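Local atomic coordinates of fumarate lyase (Mesorhizobium sp., PDB entry 3C8T), a protein that belongs to the fumarate lyase superfamily, largely helical enzymes that assemble as tetramers of elongated subunits built round a bundle of long helices. Residues I27-C30 / V31-E34; I252-M255 / M256-E259. One frame throughout, in Å; residues are numbered along the deposited sequence.

How the contacts relate
The two contacts lie on opposite sides of the chain's centre, their own centres about 49 Å apart, and they share no helix. Contact 1 lies within helix 23-43 and is about two turns long: regular backbone bonds run through it, buried residues face other helices of the same chain, and a partly exposed arginine and glutamate pair beside helix 104-140. Contact 2, the more buried of the two, sits where helix 229-255 ends and the chain leaves as a loop, so its bonds shorten in span and two of them weaken. It also reaches other subunits, which contact 1 does not. In both, a threonine hydroxyl turns back on a carbonyl of the preceding turn.

Contact 1: I27-C30 / V31-E34; sequences ISRC and VETE
Arg29 and Glu32, both only partly exposed, extend alongside each other in the same direction and meet through one carboxylate oxygen. Arg29 NE lies 2.9 Å from Glu32 OE1, on its syn side but tilted out of the carboxylate plane, in a salt bridge whose hydrogen bond is bent, with an N-H...O angle of 142°; Arg29 NH1 adds a weak bond to the same oxygen. The guanidinium and carboxylate planes are only 14° apart, and Glu32 CD sits at the guanidinium edge. Glu32 reaches out on an extended chain, CG anti to its backbone N (chi1 170°), while Arg29 bends at chi2 and chi3 to bring NE alongside. The long, flexible arginine can also serve a second acid: its NH2 makes a salt bridge with Asp118 of helix 104-140. The two acids thus use different nitrogens of the group, which probably limits its rotation.

Such i to i+3 pairing belongs to a regular alpha-helix, here helix 23-43, whose backbone turn is marked by the bond from Val31 N to Ile27 O at 2.9 Å. Thr33 suits a buried place because its hydroxyl finds a partner within the helix. OG1 of Thr33 donates to Arg29 O over 2.7 Å, while Thr33 N reaches that oxygen from the opposite face of the carbonyl plane. The branched side chains of Ile27 and Val31 are neighbours one turn apart, CG2 to CG2 at 4.4 Å, and Cys30 and Val31 pack on Leu83 of helix 80-91. The buried carboxylate of Glu34 is met at OE2 by ND1 of His99.

Contact 2: I252-M255 / M256-E259; sequences ISIM and MTTE
Ile254 O is gripped twice by Thr257. The hydroxyl OG1 of Thr257 donates to Ile254 O over 2.7 Å, lying in the carbonyl plane on a lone pair, whereas Thr257 N, 3.0 Å from Ile254 O, approaches from well above that plane. A chi1 of -59° puts OG1 beside the backbone N, letting the hydroxyl reach the acceptor that the N-H already uses; threonine suits this buried spot because its hydroxyl finds an acceptor in the backbone itself. Ile254 CG2 flanks the hydroxyl, 4.1 Å from Thr257 OG1.

Met256 N is held less firmly, sharing weak bonds with Ile252 O at 3.0 Å and Ser253 O at 3.3 Å. The flexible Met256 side chain runs back past Ile252, CG 3.5 Å from Ile252 O and SD 4.3 Å from Ile252 CG2, before its methyl turns away; it packs on Val263 as well. Glu259 OE2 forms a salt bridge with Arg149 and a hydrogen bond with His154, both of a neighbouring subunit, and Phe311 of another subunit packs on Ile254 and Met255. The change from i to i+4 bonding to the i to i+3 bond of Thr257, whose psi then opens to 135°, is characteristic of a helix C-terminus, here that of helix 229-255 at a subunit interface.

Contact 1: I27-C30 / V31-E34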
loop_
_atom_site.group_PDB
_atom_site.type_symbol
_atom_site.label_atom_id
_atom_site.label_comp_id
_atom_site.label_asym_id
_atom_site.label_seq_id
_atom_site.Cartn_x
_atom_site.Cartn_y
_atom_site.Cartn_z
ATOM N N ILE A 27 -10.906 19.230 -21.411
ATOM C CA ILE A 27 -10.767 20.416 -22.252
ATOM C C ILE A 27 -12.003 21.285 -22.241
ATOM O O ILE A 27 -11.887 22.484 -22.025
ATOM C CB ILE A 27 -10.350 20.060 -23.731
ATOM C CG1 ILE A 27 -8.949 19.423 -23.738
ATOM C CG2 ILE A 27 -10.471 21.310 -24.674
ATOM C CD1 ILE A 27 -7.878 20.199 -22.905
ATOM N N SER A 28 -13.189 20.721 -22.453
ATOM C CA SER A 28 -14.394 21.594 -22.420
ATOM C C SER A 28 -14.627 22.306 -21.044
ATOM O O SER A 28 -15.078 23.473 -21.010
ATOM C CB SER A 28 -15.637 20.867 -22.926
ATOM O OG SER A 28 -16.106 19.997 -21.936
ATOM N N ARG A 29 -14.281 21.641 -19.938
ATOM C CA ARG A 29 -14.303 22.281 -18.602
ATOM C C ARG A 29 -13.217 23.346 -18.464
ATOM O O ARG A 29 -13.422 24.328 -17.771
ATOM C CB ARG A 29 -14.134 21.279 -17.445
ATOM C CG ARG A 29 -15.009 20.003 -17.439
ATOM C CD ARG A 29 -16.416 20.141 -18.011
ATOM N NE ARG A 29 -17.321 20.964 -17.205
ATOM C CZ ARG A 29 -18.303 20.485 -16.434
ATOM N NH1 ARG A 29 -19.079 21.313 -15.741
ATOM N NH2 ARG A 29 -18.491 19.180 -16.329
ATOM N N CYS A 30 -12.071 23.122 -19.117
ATOM C CA CYS A 30 -10.985 24.105 -19.210
ATOM C C CYS A 30 -11.408 25.392 -19.899
ATOM O O CYS A 30 -11.154 26.497 -19.385
ATOM C CB CYS A 30 -9.739 23.515 -19.878
ATOM S SG CYS A 30 -8.743 22.349 -18.819
ATOM N N VAL A 31 -12.077 25.250 -21.048
ATOM C CA VAL A 31 -12.706 26.378 -21.729
ATOM C C VAL A 31 -13.759 27.029 -20.824
ATOM O O VAL A 31 -13.749 28.265 -20.643
ATOM C CB VAL A 31 -13.347 25.936 -23.081
ATOM C CG1 VAL A 31 -13.963 27.116 -23.790
ATOM C CG2 VAL A 31 -12.317 25.247 -23.975
ATOM N N GLU A 32 -14.644 26.214 -20.232
ATOM C CA GLU A 32 -15.665 26.720 -19.302
ATOM C C GLU A 32 -15.061 27.614 -18.219
ATOM O O GLU A 32 -15.586 28.686 -17.923
ATOM C CB GLU A 32 -16.526 25.567 -18.720
ATOM C CG GLU A 32 -17.432 26.001 -17.579
ATOM C CD GLU A 32 -18.303 24.896 -16.985
ATOM O OE1 GLU A 32 -18.251 23.721 -17.453
ATOM O OE2 GLU A 32 -19.063 25.222 -16.030
ATOM N N THR A 33 -13.928 27.197 -17.663
ATOM C CA THR A 33 -13.214 27.929 -16.607
ATOM C C THR A 33 -12.661 29.264 -17.134
ATOM O O THR A 33 -12.810 30.296 -16.474
ATOM C CB THR A 33 -12.073 27.047 -16.068
ATOM O OG1 THR A 33 -12.615 25.803 -15.597
ATOM C CG2 THR A 33 -11.237 27.744 -14.946
ATOM N N GLU A 34 -12.013 29.236 -18.308
ATOM C CA GLU A 34 -11.391 30.441 -18.888
ATOM C C GLU A 34 -12.442 31.516 -19.236
ATOM O O GLU A 34 -12.200 32.707 -19.047
ATOM C CB GLU A 34 -10.604 30.093 -20.140
ATOM C CG GLU A 34 -9.360 29.262 -19.875
ATOM C CD GLU A 34 -8.118 30.102 -19.564
ATOM O OE1 GLU A 34 -8.224 31.347 -19.441
ATOM O OE2 GLU A 34 -7.029 29.499 -19.468
#

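Contact 2: I252-M255 / M256-E259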
loop_
_atom_site.group_PDB
_atom_site.type_symbol
_atom_site.label_atom_id
_atom_site.label_comp_id
_atom_site.label_asym_id
_atom_site.label_seq_id
_atom_site.Cartn_x
_atom_site.Cartn_y
_atom_site.Cartn_z
ATOM N N ILE A 252 -21.468 -13.041 -0.541
ATOM C CA ILE A 252 -22.199 -13.668 -1.656
ATOM C C ILE A 252 -21.396 -14.763 -2.376
ATOM O O ILE A 252 -21.899 -15.861 -2.560
ATOM C CB ILE A 252 -22.751 -12.610 -2.650
ATOM C CG1 ILE A 252 -23.893 -11.821 -1.959
ATOM C CG2 ILE A 252 -23.201 -13.271 -3.989
ATOM C CD1 ILE A 252 -24.034 -10.399 -2.438
ATOM N N SER A 253 -20.137 -14.494 -2.727
ATOM C CA SER A 253 -19.353 -15.510 -3.449
ATOM C C SER A 253 -19.140 -16.762 -2.606
ATOM O O SER A 253 -19.114 -17.867 -3.132
ATOM C CB SER A 253 -18.043 -14.947 -4.014
ATOM O OG SER A 253 -17.178 -14.610 -2.994
ATOM N N ILE A 254 -19.027 -16.600 -1.290
ATOM C CA ILE A 254 -18.883 -17.753 -0.400
ATOM C C ILE A 254 -20.250 -18.468 -0.238
ATOM O O ILE A 254 -20.325 -19.680 -0.266
ATOM C CB ILE A 254 -18.280 -17.385 0.949
ATOM C CG1 ILE A 254 -16.829 -16.855 0.777
ATOM C CG2 ILE A 254 -18.444 -18.607 1.927
ATOM C CD1 ILE A 254 -16.160 -16.295 2.122
ATOM N N MET A 255 -21.336 -17.722 -0.187
ATOM C CA MET A 255 -22.644 -18.382 -0.158
ATOM C C MET A 255 -22.944 -19.149 -1.498
ATOM O O MET A 255 -23.833 -20.003 -1.529
ATOM C CB MET A 255 -23.756 -17.374 0.213
ATOM C CG MET A 255 -23.752 -16.869 1.690
ATOM S SD MET A 255 -24.862 -15.414 1.909
ATOM C CE MET A 255 -26.391 -16.181 1.659
ATOM N N MET A 256 -22.191 -18.856 -2.570
ATOM C CA MET A 256 -22.290 -19.591 -3.874
ATOM C C MET A 256 -21.464 -20.861 -3.959
ATOM O O MET A 256 -21.525 -21.597 -4.955
ATOM C CB MET A 256 -21.981 -18.674 -5.071
ATOM C CG MET A 256 -23.100 -17.643 -5.385
ATOM S SD MET A 256 -22.762 -16.526 -6.796
ATOM C CE MET A 256 -22.792 -17.657 -8.169
ATOM N N THR A 257 -20.680 -21.118 -2.907
ATOM C CA THR A 257 -19.954 -22.364 -2.747
ATOM C C THR A 257 -20.924 -23.522 -2.986
ATOM O O THR A 257 -22.032 -23.512 -2.481
ATOM C CB THR A 257 -19.321 -22.443 -1.326
ATOM O OG1 THR A 257 -18.431 -21.333 -1.124
ATOM C CG2 THR A 257 -18.493 -23.724 -1.127
ATOM N N THR A 258 -20.503 -24.512 -3.758
ATOM C CA THR A 258 -21.340 -25.671 -4.080
ATOM C C THR A 258 -22.123 -26.252 -2.870
ATOM O O THR A 258 -23.335 -26.397 -2.907
ATOM C CB THR A 258 -20.472 -26.761 -4.734
ATOM O OG1 THR A 258 -19.881 -26.219 -5.926
ATOM C CG2 THR A 258 -21.352 -28.010 -5.074
ATOM N N GLU A 259 -21.415 -26.522 -1.780
ATOM C CA GLU A 259 -22.003 -27.073 -0.583
ATOM C C GLU A 259 -22.933 -26.109 0.160
ATOM O O GLU A 259 -23.659 -26.565 1.032
ATOM C CB GLU A 259 -20.898 -27.557 0.379
ATOM C CG GLU A 259 -20.004 -28.696 -0.173
ATOM C CD GLU A 259 -18.731 -28.190 -0.917
ATOM O OE1 GLU A 259 -18.671 -26.979 -1.269
ATOM O OE2 GLU A 259 -17.788 -29.006 -1.129
#